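Local coordinates for short-chain dehydrogenase/reductase SDR (Paraburkholderia phymatum, PDB 5VA8), which binds NADP and, as a member of the short-chain dehydrogenase/reductase family, probably catalyses an NADP(H)-dependent oxidation or reduction, at residues V143-S148 / V184-L189; D111-A116 / L158-G163; E50-T55 / V67-C72. All coordinates share one frame; numbering follows the deposited sequence.

Contact 1. Residues V143-S148 / V184-L189. With TCE (3,3',3''-phosphanetriyltripropanoic acid), chain F; NAP (NADP nicotinamide-adenine-dinucleotide phosphate), chain E.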
loop_
_atom_site.group_PDB
_atom_site.type_symbol
_atom_site.label_atom_id
_atom_site.label_comp_id
_atom_site.label_asym_id
_atom_site.label_seq_id
_atom_site.Cartn_x
_atom_site.Cartn_y
_atom_site.Cartn_z
ATOM N N VAL A 143 -13.571 -14.674 -10.773
ATOM C CA VAL A 143 -14.420 -13.955 -9.829
ATOM C C VAL A 143 -13.973 -12.505 -9.838
ATOM O O VAL A 143 -12.777 -12.226 -9.683
ATOM C CB VAL A 143 -14.324 -14.525 -8.404
ATOM C CG1 VAL A 143 -15.211 -13.707 -7.449
ATOM C CG2 VAL A 143 -14.707 -16.017 -8.377
ATOM N N VAL A 144 -14.922 -11.590 -10.021
ATOM C CA VAL A 144 -14.666 -10.154 -9.952
ATOM C C VAL A 144 -15.608 -9.588 -8.907
ATOM O O VAL A 144 -16.833 -9.692 -9.056
ATOM C CB VAL A 144 -14.879 -9.457 -11.307
ATOM C CG1 VAL A 144 -14.723 -7.939 -11.152
ATOM C CG2 VAL A 144 -13.896 -9.992 -12.350
ATOM N N ASN A 145 -15.052 -8.984 -7.861
ATOM C CA ASN A 145 -15.856 -8.366 -6.808
ATOM C C ASN A 145 -15.901 -6.860 -7.032
ATOM O O ASN A 145 -14.859 -6.200 -7.031
ATOM C CB ASN A 145 -15.278 -8.670 -5.427
ATOM C CG ASN A 145 -15.066 -10.146 -5.208
ATOM O OD1 ASN A 145 -16.025 -10.912 -5.208
ATOM N ND2 ASN A 145 -13.814 -10.555 -5.028
ATOM N N ILE A 146 -17.102 -6.310 -7.198
ATOM C CA ILE A 146 -17.246 -4.859 -7.283
ATOM C C ILE A 146 -17.210 -4.315 -5.866
ATOM O O ILE A 146 -18.084 -4.639 -5.052
ATOM C CB ILE A 146 -18.553 -4.466 -7.982
ATOM C CG1 ILE A 146 -18.564 -4.965 -9.428
ATOM C CG2 ILE A 146 -18.761 -2.939 -7.903
ATOM C CD1 ILE A 146 -19.891 -4.682 -10.142
ATOM N N THR A 147 -16.195 -3.498 -5.560
ATOM C CA THR A 147 -16.061 -2.964 -4.210
ATOM C C THR A 147 -16.176 -1.448 -4.280
ATOM O O THR A 147 -17.241 -0.943 -4.655
ATOM C CB THR A 147 -14.767 -3.441 -3.529
ATOM O OG1 THR A 147 -13.603 -3.012 -4.251
ATOM C CG2 THR A 147 -14.766 -4.981 -3.433
ATOM N N SER A 148 -15.103 -0.720 -3.964
ATOM C CA SER A 148 -15.184 0.735 -3.854
ATOM C C SER A 148 -13.789 1.293 -3.644
ATOM O O SER A 148 -12.930 0.632 -3.057
ATOM C CB SER A 148 -16.074 1.157 -2.679
ATOM O OG SER A 148 -16.112 2.576 -2.580
ATOM N N VAL A 184 -8.106 -20.510 -11.545
ATOM C CA VAL A 184 -9.128 -19.569 -11.101
ATOM C C VAL A 184 -8.429 -18.289 -10.672
ATOM O O VAL A 184 -7.400 -18.336 -9.983
ATOM C CB VAL A 184 -9.948 -20.153 -9.938
ATOM C CG1 VAL A 184 -10.998 -19.158 -9.448
ATOM C CG2 VAL A 184 -10.589 -21.461 -10.368
ATOM N N THR A 185 -8.974 -17.145 -11.080
ATOM C CA THR A 185 -8.502 -15.868 -10.565
ATOM C C THR A 185 -9.640 -15.171 -9.839
ATOM O O THR A 185 -10.817 -15.376 -10.150
ATOM C CB THR A 185 -7.976 -14.942 -11.661
ATOM O OG1 THR A 185 -9.072 -14.526 -12.487
ATOM C CG2 THR A 185 -6.916 -15.653 -12.509
ATOM N N ILE A 186 -9.274 -14.381 -8.835
ATOM C CA ILE A 186 -10.236 -13.631 -8.035
ATOM C C ILE A 186 -9.652 -12.241 -7.856
ATOM O O ILE A 186 -8.570 -12.094 -7.277
ATOM C CB ILE A 186 -10.504 -14.273 -6.664
ATOM C CG1 ILE A 186 -10.971 -15.721 -6.828
ATOM C CG2 ILE A 186 -11.543 -13.439 -5.893
ATOM C CD1 ILE A 186 -11.217 -16.453 -5.497
ATOM N N ASN A 187 -10.338 -11.232 -8.384
ATOM C CA ASN A 187 -9.842 -9.866 -8.371
ATOM C C ASN A 187 -10.973 -8.940 -7.966
ATOM O O ASN A 187 -12.149 -9.296 -8.038
ATOM C CB ASN A 187 -9.298 -9.443 -9.743
ATOM C CG ASN A 187 -8.071 -10.233 -10.133
ATOM O OD1 ASN A 187 -6.999 -10.053 -9.551
ATOM N ND2 ASN A 187 -8.210 -11.103 -11.133
ATOM N N ASN A 188 -10.597 -7.739 -7.537
ATOM C CA ASN A 188 -11.564 -6.732 -7.124
ATOM C C ASN A 188 -11.482 -5.533 -8.054
ATOM O O ASN A 188 -10.390 -5.101 -8.429
ATOM C CB ASN A 188 -11.317 -6.304 -5.677
ATOM C CG ASN A 188 -11.184 -7.495 -4.742
ATOM O OD1 ASN A 188 -12.008 -8.407 -4.771
ATOM N ND2 ASN A 188 -10.126 -7.512 -3.936
ATOM N N LEU A 189 -12.649 -5.006 -8.422
ATOM C CA LEU A 189 -12.768 -3.788 -9.213
ATOM C C LEU A 189 -13.301 -2.695 -8.311
ATOM O O LEU A 189 -14.407 -2.825 -7.773
ATOM C CB LEU A 189 -13.709 -3.990 -10.400
ATOM C CG LEU A 189 -13.161 -4.487 -11.732
ATOM C CD1 LEU A 189 -14.275 -4.444 -12.766
ATOM C CD2 LEU A 189 -11.955 -3.646 -12.184
HETATM O O16 TCE F . -20.387 2.074 -0.792
HETATM C C14 TCE F . -19.553 2.776 -1.426
HETATM O O15 TCE F . -18.346 2.789 -1.087
HETATM C C5 TCE F . -20.026 3.636 -2.597
HETATM C C2 TCE F . -18.914 4.619 -2.952
HETATM P P TCE F . -19.342 5.468 -4.546
HETATM C C3 TCE F . -21.117 5.958 -4.601
HETATM C C6 TCE F . -21.208 7.017 -3.511
HETATM C C8 TCE F . -22.666 7.406 -3.380
HETATM O O10 TCE F . -22.959 8.623 -3.432
HETATM O O9 TCE F . -23.552 6.520 -3.233
HETATM C C1 TCE F . -18.220 6.912 -4.773
HETATM C C4 TCE F . -16.792 6.379 -4.807
HETATM C C11 TCE F . -15.866 7.577 -4.910
HETATM O O12 TCE F . -14.621 7.425 -5.031
HETATM O O13 TCE F . -16.375 8.729 -4.878
HETATM P PA NAP E . -27.239 1.279 -9.159
HETATM O O1A NAP E . -27.113 2.011 -10.433
HETATM O O2A NAP E . -28.297 1.786 -8.202
HETATM O O5B NAP E . -27.515 -0.255 -9.537
HETATM C C5B NAP E . -27.683 -1.210 -8.480
HETATM C C4B NAP E . -28.225 -2.467 -9.101
HETATM O O4B NAP E . -28.152 -3.531 -8.129
HETATM C C3B NAP E . -29.693 -2.404 -9.523
HETATM O O3B NAP E . -29.905 -3.273 -10.627
HETATM C C2B NAP E . -30.400 -2.927 -8.276
HETATM O O2B NAP E . -31.739 -3.345 -8.628
HETATM C C1B NAP E . -29.442 -4.055 -7.888
HETATM N N9A NAP E . -29.494 -4.442 -6.482
HETATM C C8A NAP E . -29.239 -3.640 -5.401
HETATM N N7A NAP E . -29.249 -4.272 -4.252
HETATM C C5A NAP E . -29.543 -5.583 -4.600
HETATM C C6A NAP E . -29.714 -6.752 -3.833
HETATM N N6A NAP E . -29.605 -6.791 -2.500
HETATM N N1A NAP E . -30.016 -7.896 -4.487
HETATM C C2A NAP E . -30.122 -7.861 -5.822
HETATM N N3A NAP E . -29.982 -6.820 -6.650
HETATM C C4A NAP E . -29.697 -5.703 -5.972
HETATM O O3 NAP E . -25.851 1.270 -8.364
HETATM P PN NAP E . -24.323 1.272 -8.842
HETATM O O1N NAP E . -24.171 0.398 -10.022
HETATM O O2N NAP E . -23.880 2.679 -8.926
HETATM O O5D NAP E . -23.644 0.602 -7.561
HETATM C C5D NAP E . -23.313 -0.801 -7.532
HETATM C C4D NAP E . -22.445 -1.005 -6.315
HETATM O O4D NAP E . -21.215 -0.264 -6.491
HETATM C C3D NAP E . -23.040 -0.521 -4.988
HETATM O O3D NAP E . -22.634 -1.370 -3.914
HETATM C C2D NAP E . -22.409 0.858 -4.828
HETATM O O2D NAP E . -22.349 1.329 -3.486
HETATM C C1D NAP E . -21.017 0.550 -5.372
HETATM N N1N NAP E . -20.255 1.749 -5.801
HETATM C C2N NAP E . -20.819 2.649 -6.624
HETATM C C3N NAP E . -20.085 3.729 -7.066
HETATM C C7N NAP E . -20.592 4.791 -7.994
HETATM O O7N NAP E . -20.046 5.911 -7.982
HETATM N N7N NAP E . -21.693 4.539 -8.697
HETATM C C4N NAP E . -18.743 3.809 -6.701
HETATM C C5N NAP E . -18.200 2.870 -5.840
HETATM C C6N NAP E . -18.979 1.850 -5.384
HETATM P P2B NAP E . -32.878 -3.543 -7.504
HETATM O O1X NAP E . -32.488 -4.749 -6.715
HETATM O O2X NAP E . -32.916 -2.275 -6.650
HETATM O O3X NAP E . -34.170 -3.724 -8.324
HETATM O O HOH W 1 -10.918 -12.284 -11.909
#
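Strands 143-146 and 184-189 run parallel, pairing Val143 through Ile146 with Ile186 through Leu189. The evidence is a ladder of five backbone hydrogen bonds, each 2.9 Å, from Val143 N to Thr185 O up to Thr147 N to Leu189 O. Val143 O accepts twice, from Asn187 N and from a water shared with Thr185 OG1. On one face Val143 and Ile186 lie side by side; beyond them Asn145 ND2 donates to Asn188 OD1 at 2.8 Å. Both asparagines have CG anti to the carbonyl carbon (chi1 -53° and -50°), so the amides lie side by side, pointing the same way. The bond is straight, nearly along the C=O axis and in the Asn145 amide plane, although the planes are 37° apart. Asn95 and Asn255 extend this to a hydrogen-bonded row over four strands, its two middle members buried. On the other face, under helix 233-243, the side chains of Val144 and Leu189 cross obliquely, CG1 of Val144 3.8 Å from CG of Leu189. Thr147 O lies 3.4 Å from C6N of NADP, and Ser148 OG donates to TCE O15 at 2.7 Å. Such pairing in a beta-alpha-beta unit, carboxyl ends of the strands facing the nicotinamide, characterises the Rossmann fold.

Contact 2. Residues D111-A116 / L158-G163. With TCE (3,3',3''-phosphanetriyltripropanoic acid), chain F.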
loop_
_atom_site.group_PDB
_atom_site.type_symbol
_atom_site.label_atom_id
_atom_site.label_comp_id
_atom_site.label_asym_id
_atom_site.label_seq_id
_atom_site.Cartn_x
_atom_site.Cartn_y
_atom_site.Cartn_z
ATOM N N ASP A 111 -27.033 -3.123 14.170
ATOM C CA ASP A 111 -27.748 -3.686 13.026
ATOM C C ASP A 111 -27.280 -3.068 11.715
ATOM O O ASP A 111 -27.217 -3.752 10.690
ATOM C CB ASP A 111 -29.259 -3.491 13.179
ATOM C CG ASP A 111 -29.952 -4.696 13.769
ATOM O OD1 ASP A 111 -31.134 -4.564 14.148
ATOM O OD2 ASP A 111 -29.327 -5.765 13.864
ATOM N N ASP A 112 -26.967 -1.766 11.718
ATOM C CA ASP A 112 -26.397 -1.155 10.515
ATOM C C ASP A 112 -25.133 -1.885 10.086
ATOM O O ASP A 112 -24.924 -2.150 8.894
ATOM C CB ASP A 112 -26.044 0.312 10.756
ATOM C CG ASP A 112 -27.249 1.225 10.815
ATOM O OD1 ASP A 112 -28.304 0.915 10.211
ATOM O OD2 ASP A 112 -27.115 2.275 11.472
ATOM N N TRP A 113 -24.261 -2.186 11.053
ATOM C CA TRP A 113 -23.023 -2.893 10.756
ATOM C C TRP A 113 -23.293 -4.281 10.204
ATOM O O TRP A 113 -22.687 -4.688 9.208
ATOM C CB TRP A 113 -22.154 -2.978 12.012
ATOM C CG TRP A 113 -21.361 -1.728 12.221
ATOM C CD1 TRP A 113 -21.506 -0.809 13.230
ATOM C CD2 TRP A 113 -20.325 -1.235 11.371
ATOM N NE1 TRP A 113 -20.604 0.217 13.068
ATOM C CE2 TRP A 113 -19.868 -0.021 11.932
ATOM C CE3 TRP A 113 -19.736 -1.702 10.188
ATOM C CZ2 TRP A 113 -18.843 0.730 11.348
ATOM C CZ3 TRP A 113 -18.725 -0.945 9.610
ATOM C CH2 TRP A 113 -18.296 0.254 10.195
ATOM N N ILE A 114 -24.180 -5.039 10.857
ATOM C CA ILE A 114 -24.438 -6.397 10.386
ATOM C C ILE A 114 -24.986 -6.370 8.966
ATOM O O ILE A 114 -24.576 -7.165 8.115
ATOM C CB ILE A 114 -25.390 -7.135 11.344
ATOM C CG1 ILE A 114 -24.768 -7.256 12.734
ATOM C CG2 ILE A 114 -25.729 -8.522 10.793
ATOM C CD1 ILE A 114 -23.526 -8.115 12.782
ATOM N N ARG A 115 -25.922 -5.457 8.687
ATOM C CA ARG A 115 -26.488 -5.394 7.346
ATOM C C ARG A 115 -25.430 -5.041 6.307
ATOM O O ARG A 115 -25.426 -5.607 5.208
ATOM C CB ARG A 115 -27.652 -4.402 7.320
ATOM C CG ARG A 115 -28.818 -4.845 8.198
ATOM C CD ARG A 115 -29.866 -3.760 8.320
ATOM N NE ARG A 115 -30.544 -3.501 7.054
ATOM C CZ ARG A 115 -31.476 -2.569 6.894
ATOM N NH1 ARG A 115 -31.831 -1.808 7.920
ATOM N NH2 ARG A 115 -32.050 -2.395 5.712
ATOM N N ALA A 116 -24.533 -4.102 6.620
ATOM C CA ALA A 116 -23.500 -3.753 5.653
ATOM C C ALA A 116 -22.544 -4.915 5.453
ATOM O O ALA A 116 -22.164 -5.224 4.318
ATOM C CB ALA A 116 -22.738 -2.504 6.095
ATOM N N LEU A 158 -19.174 7.369 4.517
ATOM C CA LEU A 158 -19.485 5.979 4.185
ATOM C C LEU A 158 -18.679 4.995 5.033
ATOM O O LEU A 158 -18.155 3.994 4.518
ATOM C CB LEU A 158 -19.272 5.719 2.686
ATOM C CG LEU A 158 -20.377 6.311 1.798
ATOM C CD1 LEU A 158 -20.093 6.034 0.323
ATOM C CD2 LEU A 158 -21.747 5.760 2.184
ATOM N N GLY A 159 -18.621 5.247 6.342
ATOM C CA GLY A 159 -17.910 4.345 7.241
ATOM C C GLY A 159 -18.333 2.893 7.123
ATOM O O GLY A 159 -17.510 1.990 7.280
ATOM N N LEU A 160 -19.627 2.644 6.862
ATOM C CA LEU A 160 -20.088 1.257 6.749
ATOM C C LEU A 160 -19.454 0.562 5.553
ATOM O O LEU A 160 -19.203 -0.652 5.599
ATOM C CB LEU A 160 -21.615 1.210 6.648
ATOM C CG LEU A 160 -22.383 1.675 7.891
ATOM C CD1 LEU A 160 -23.859 1.839 7.574
ATOM C CD2 LEU A 160 -22.199 0.679 9.046
ATOM N N SER A 161 -19.204 1.309 4.473
ATOM C CA SER A 161 -18.497 0.774 3.314
ATOM C C SER A 161 -17.004 0.655 3.596
ATOM O O SER A 161 -16.386 -0.375 3.290
ATOM C CB SER A 161 -18.726 1.677 2.097
ATOM O OG SER A 161 -17.926 1.258 0.994
ATOM N N ASN A 162 -16.424 1.712 4.173
ATOM C CA ASN A 162 -15.017 1.705 4.561
ATOM C C ASN A 162 -14.686 0.436 5.320
ATOM O O ASN A 162 -13.655 -0.202 5.081
ATOM C CB ASN A 162 -14.702 2.918 5.448
ATOM C CG ASN A 162 -14.948 4.253 4.751
ATOM O OD1 ASN A 162 -15.026 4.329 3.521
ATOM N ND2 ASN A 162 -15.065 5.319 5.545
ATOM N N GLY A 163 -15.563 0.049 6.236
ATOM C CA GLY A 163 -15.384 -1.178 6.980
ATOM C C GLY A 163 -15.729 -2.440 6.210
ATOM O O GLY A 163 -14.864 -3.303 6.029
HETATM O O16 TCE F . -20.387 2.074 -0.792
HETATM C C14 TCE F . -19.553 2.776 -1.426
HETATM O O15 TCE F . -18.346 2.789 -1.087
HETATM C C5 TCE F . -20.026 3.636 -2.597
HETATM C C2 TCE F . -18.914 4.619 -2.952
HETATM P P TCE F . -19.342 5.468 -4.546
HETATM C C3 TCE F . -21.117 5.958 -4.601
HETATM C C6 TCE F . -21.208 7.017 -3.511
HETATM C C8 TCE F . -22.666 7.406 -3.380
HETATM O O10 TCE F . -22.959 8.623 -3.432
HETATM O O9 TCE F . -23.552 6.520 -3.233
HETATM C C1 TCE F . -18.220 6.912 -4.773
HETATM C C4 TCE F . -16.792 6.379 -4.807
HETATM C C11 TCE F . -15.866 7.577 -4.910
HETATM O O12 TCE F . -14.621 7.425 -5.031
HETATM O O13 TCE F . -16.375 8.729 -4.878
#
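Trp113 has CG anti to its carbonyl carbon (chi1 -83°), which swings the indole from a helix flank toward residues 158-163. Leu160 likewise has CG anti to its carbonyl carbon, and CD1 continues the chain in an extended line to touch Asp112 CB, while CD2 branches off over the indole. This methyl sits above the six-membered ring, 3.6 Å from the centroid and only 13° off the ring normal, which places it over the benzo half and meets the definition of a CH-pi contact. The ring atoms nearest to Leu160 CD2 are CD2 and CE3 of Trp113, at 3.5 and 3.6 Å. Gly163 meets the ring differently, its CA lying at the edge near the plane, 4.3 Å from Trp113 CZ3. Gly159 O comes within 3.5 Å of Trp113 CH2 while accepting the helical bond from Gly163 N. One turn further along helix 110-138, Ala116 CB packs on Leu160 CB at 3.9 Å, where the two short helical segments, inclined by 48°, have their nearest CA pair. Pro100 adds to the cover of Ala116 and Leu160. Phe171 of a second subunit stacks edge-to-face with Trp113, and Met121 of that subunit packs on it too, so the indole also belongs to the subunit interface. Ser161 points away from this seam; with OG anti to its N it donates to TCE O15 at 2.6 Å, and Ser150 and Arg165 also bond to that hydroxyl. Ser161 and Arg165 probably occupy the places of Tyr and Lys in the YxxxK motif of classical family members. The chemistry is therefore divided: one flank of helix 159-179 is held by dispersion and CH-pi contact, while the other offers hydroxyl and guanidinium groups that suit a bound carboxylate, probably ionised.

Contact 3. Residues E50-T55 / V67-C72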
loop_
_atom_site.group_PDB
_atom_site.type_symbol
_atom_site.label_atom_id
_atom_site.label_comp_id
_atom_site.label_asym_id
_atom_site.label_seq_id
_atom_site.Cartn_x
_atom_site.Cartn_y
_atom_site.Cartn_z
ATOM N N GLU A 50 -39.538 -5.311 -12.770
ATOM C CA GLU A 50 -39.771 -4.441 -13.920
ATOM C C GLU A 50 -38.473 -4.130 -14.662
ATOM O O GLU A 50 -38.344 -4.399 -15.863
ATOM C CB GLU A 50 -40.446 -3.140 -13.491
ATOM C CG GLU A 50 -40.882 -2.315 -14.701
ATOM C CD GLU A 50 -41.250 -0.884 -14.364
ATOM O OE1 GLU A 50 -41.040 -0.461 -13.207
ATOM O OE2 GLU A 50 -41.747 -0.180 -15.267
ATOM N N THR A 51 -37.492 -3.570 -13.952
ATOM C CA THR A 51 -36.254 -3.182 -14.613
ATOM C C THR A 51 -35.403 -4.399 -14.942
ATOM O O THR A 51 -34.700 -4.406 -15.960
ATOM C CB THR A 51 -35.475 -2.191 -13.741
ATOM O OG1 THR A 51 -36.284 -1.030 -13.501
ATOM C CG2 THR A 51 -34.203 -1.745 -14.445
ATOM N N LEU A 52 -35.479 -5.441 -14.110
ATOM C CA LEU A 52 -34.743 -6.671 -14.384
ATOM C C LEU A 52 -35.152 -7.275 -15.724
ATOM O O LEU A 52 -34.301 -7.631 -16.547
ATOM C CB LEU A 52 -34.974 -7.672 -13.250
ATOM C CG LEU A 52 -34.417 -9.072 -13.486
ATOM C CD1 LEU A 52 -32.893 -9.057 -13.479
ATOM C CD2 LEU A 52 -34.965 -10.036 -12.426
ATOM N N ASP A 53 -36.462 -7.419 -15.946
ATOM C CA ASP A 53 -36.944 -8.031 -17.181
ATOM C C ASP A 53 -36.598 -7.180 -18.391
ATOM O O ASP A 53 -36.299 -7.707 -19.467
ATOM C CB ASP A 53 -38.458 -8.240 -17.107
ATOM C CG ASP A 53 -38.864 -9.237 -16.042
ATOM O OD1 ASP A 53 -37.982 -9.942 -15.515
ATOM O OD2 ASP A 53 -40.079 -9.309 -15.743
ATOM N N ALA A 54 -36.640 -5.859 -18.237
ATOM C CA ALA A 54 -36.345 -4.981 -19.366
ATOM C C ALA A 54 -34.871 -5.057 -19.744
ATOM O O ALA A 54 -34.522 -5.180 -20.925
ATOM C CB ALA A 54 -36.750 -3.548 -19.024
ATOM N N THR A 55 -33.987 -5.001 -18.748
ATOM C CA THR A 55 -32.563 -5.138 -19.032
ATOM C C THR A 55 -32.250 -6.508 -19.624
ATOM O O THR A 55 -31.423 -6.620 -20.537
ATOM C CB THR A 55 -31.759 -4.888 -17.758
ATOM O OG1 THR A 55 -31.920 -3.514 -17.381
ATOM C CG2 THR A 55 -30.274 -5.181 -17.972
ATOM N N VAL A 67 -29.782 -15.252 -21.859
ATOM C CA VAL A 67 -29.898 -14.378 -20.700
ATOM C C VAL A 67 -30.956 -14.941 -19.764
ATOM O O VAL A 67 -32.110 -15.140 -20.164
ATOM C CB VAL A 67 -30.245 -12.937 -21.095
ATOM C CG1 VAL A 67 -30.340 -12.063 -19.845
ATOM C CG2 VAL A 67 -29.206 -12.392 -22.062
ATOM N N GLN A 68 -30.563 -15.193 -18.526
ATOM C CA GLN A 68 -31.490 -15.569 -17.472
ATOM C C GLN A 68 -31.634 -14.413 -16.498
ATOM O O GLN A 68 -30.663 -13.714 -16.200
ATOM C CB GLN A 68 -31.010 -16.812 -16.735
ATOM C CG GLN A 68 -30.921 -18.002 -17.647
ATOM C CD GLN A 68 -30.557 -19.270 -16.920
ATOM O OE1 GLN A 68 -31.115 -20.333 -17.196
ATOM N NE2 GLN A 68 -29.610 -19.176 -15.990
ATOM N N ALA A 69 -32.855 -14.199 -16.026
ATOM C CA ALA A 69 -33.141 -13.147 -15.065
ATOM C C ALA A 69 -33.662 -13.799 -13.797
ATOM O O ALA A 69 -34.592 -14.610 -13.855
ATOM C CB ALA A 69 -34.167 -12.152 -15.620
ATOM N N VAL A 70 -33.051 -13.468 -12.663
ATOM C CA VAL A 70 -33.494 -13.974 -11.365
ATOM C C VAL A 70 -33.887 -12.778 -10.513
ATOM O O VAL A 70 -33.043 -11.918 -10.233
ATOM C CB VAL A 70 -32.399 -14.789 -10.663
ATOM C CG1 VAL A 70 -32.895 -15.275 -9.304
ATOM C CG2 VAL A 70 -31.970 -15.952 -11.526
ATOM N N ALA A 71 -35.155 -12.734 -10.092
ATOM C CA ALA A 71 -35.647 -11.670 -9.215
ATOM C C ALA A 71 -35.449 -12.107 -7.766
ATOM O O ALA A 71 -36.202 -12.934 -7.249
ATOM C CB ALA A 71 -37.115 -11.364 -9.505
ATOM N N CYS A 72 -34.436 -11.547 -7.104
ATOM C CA CYS A 72 -34.199 -11.910 -5.713
ATOM C C CYS A 72 -33.262 -10.894 -5.080
ATOM O O CYS A 72 -32.578 -10.132 -5.769
ATOM C CB CYS A 72 -33.599 -13.314 -5.584
ATOM S SG CYS A 72 -31.864 -13.359 -6.109
#
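In the beta-alpha-beta unit made of strand 41-46, helix 49-63 and strand 67-71, this contact lays the first turns of the helix lengthwise along the second strand. The two short segments run almost exactly antiparallel, at 176°, as expected when a helix leads back along the sheet before the next parallel strand. The axes are 8.6 Å apart, and the closest backbones are those of Leu52 and Ala69. Leu52 carries the tight part. Its bond to CB points toward the strand, and with CG anti to the backbone N (chi1 172°) CG comes 3.8 Å from Ala69 CB. One branch, CD2, reaches on to Ala71 CB at 3.9 Å, and Leu52 also packs on Ile44 of the neighbouring strand. Val70 points to the other face of the sheet, onto Ala82 and Ala86 of helix 77-86. The solvent side is much looser: Asp53 is exposed, and its OD1 only grazes Ala69 CB at 4.4 Å, too far for more than marginal packing. Ala71, though it touches Leu52 CD2, is itself exposed, whereas Leu52 is buried. Thus a single side chain bears most of the joint, and Leu52 CD2 rests against the strand backbone, 3.5 Å from Val70 O.

Overall arrangement
Along the chain contact 3 is complete before the first strand of contact 1 begins, and both belong to one seven-stranded parallel sheet of order 3-2-1-4-5-6-7. Contact 3 takes in strand 67-71, outermost within this chain, whereas contact 1 joins strands 141-146 and 184-191 beyond the middle; their centres are 23 Å apart. Contacts 1 and 2 alternate along the chain, because helix 110-138 precedes strand 141-146 and helix 159-179 connects the two strands of contact 1. Their centres lie 20 Å apart, yet they meet where Ser148 CB approaches Ser161 OG, and both reach TCE. Contacts 2 and 3 lie 27 Å apart between centres, without touching. NADP spans the carboxyl edge, from Cys72 of contact 3 to the nicotinamide beside contact 1.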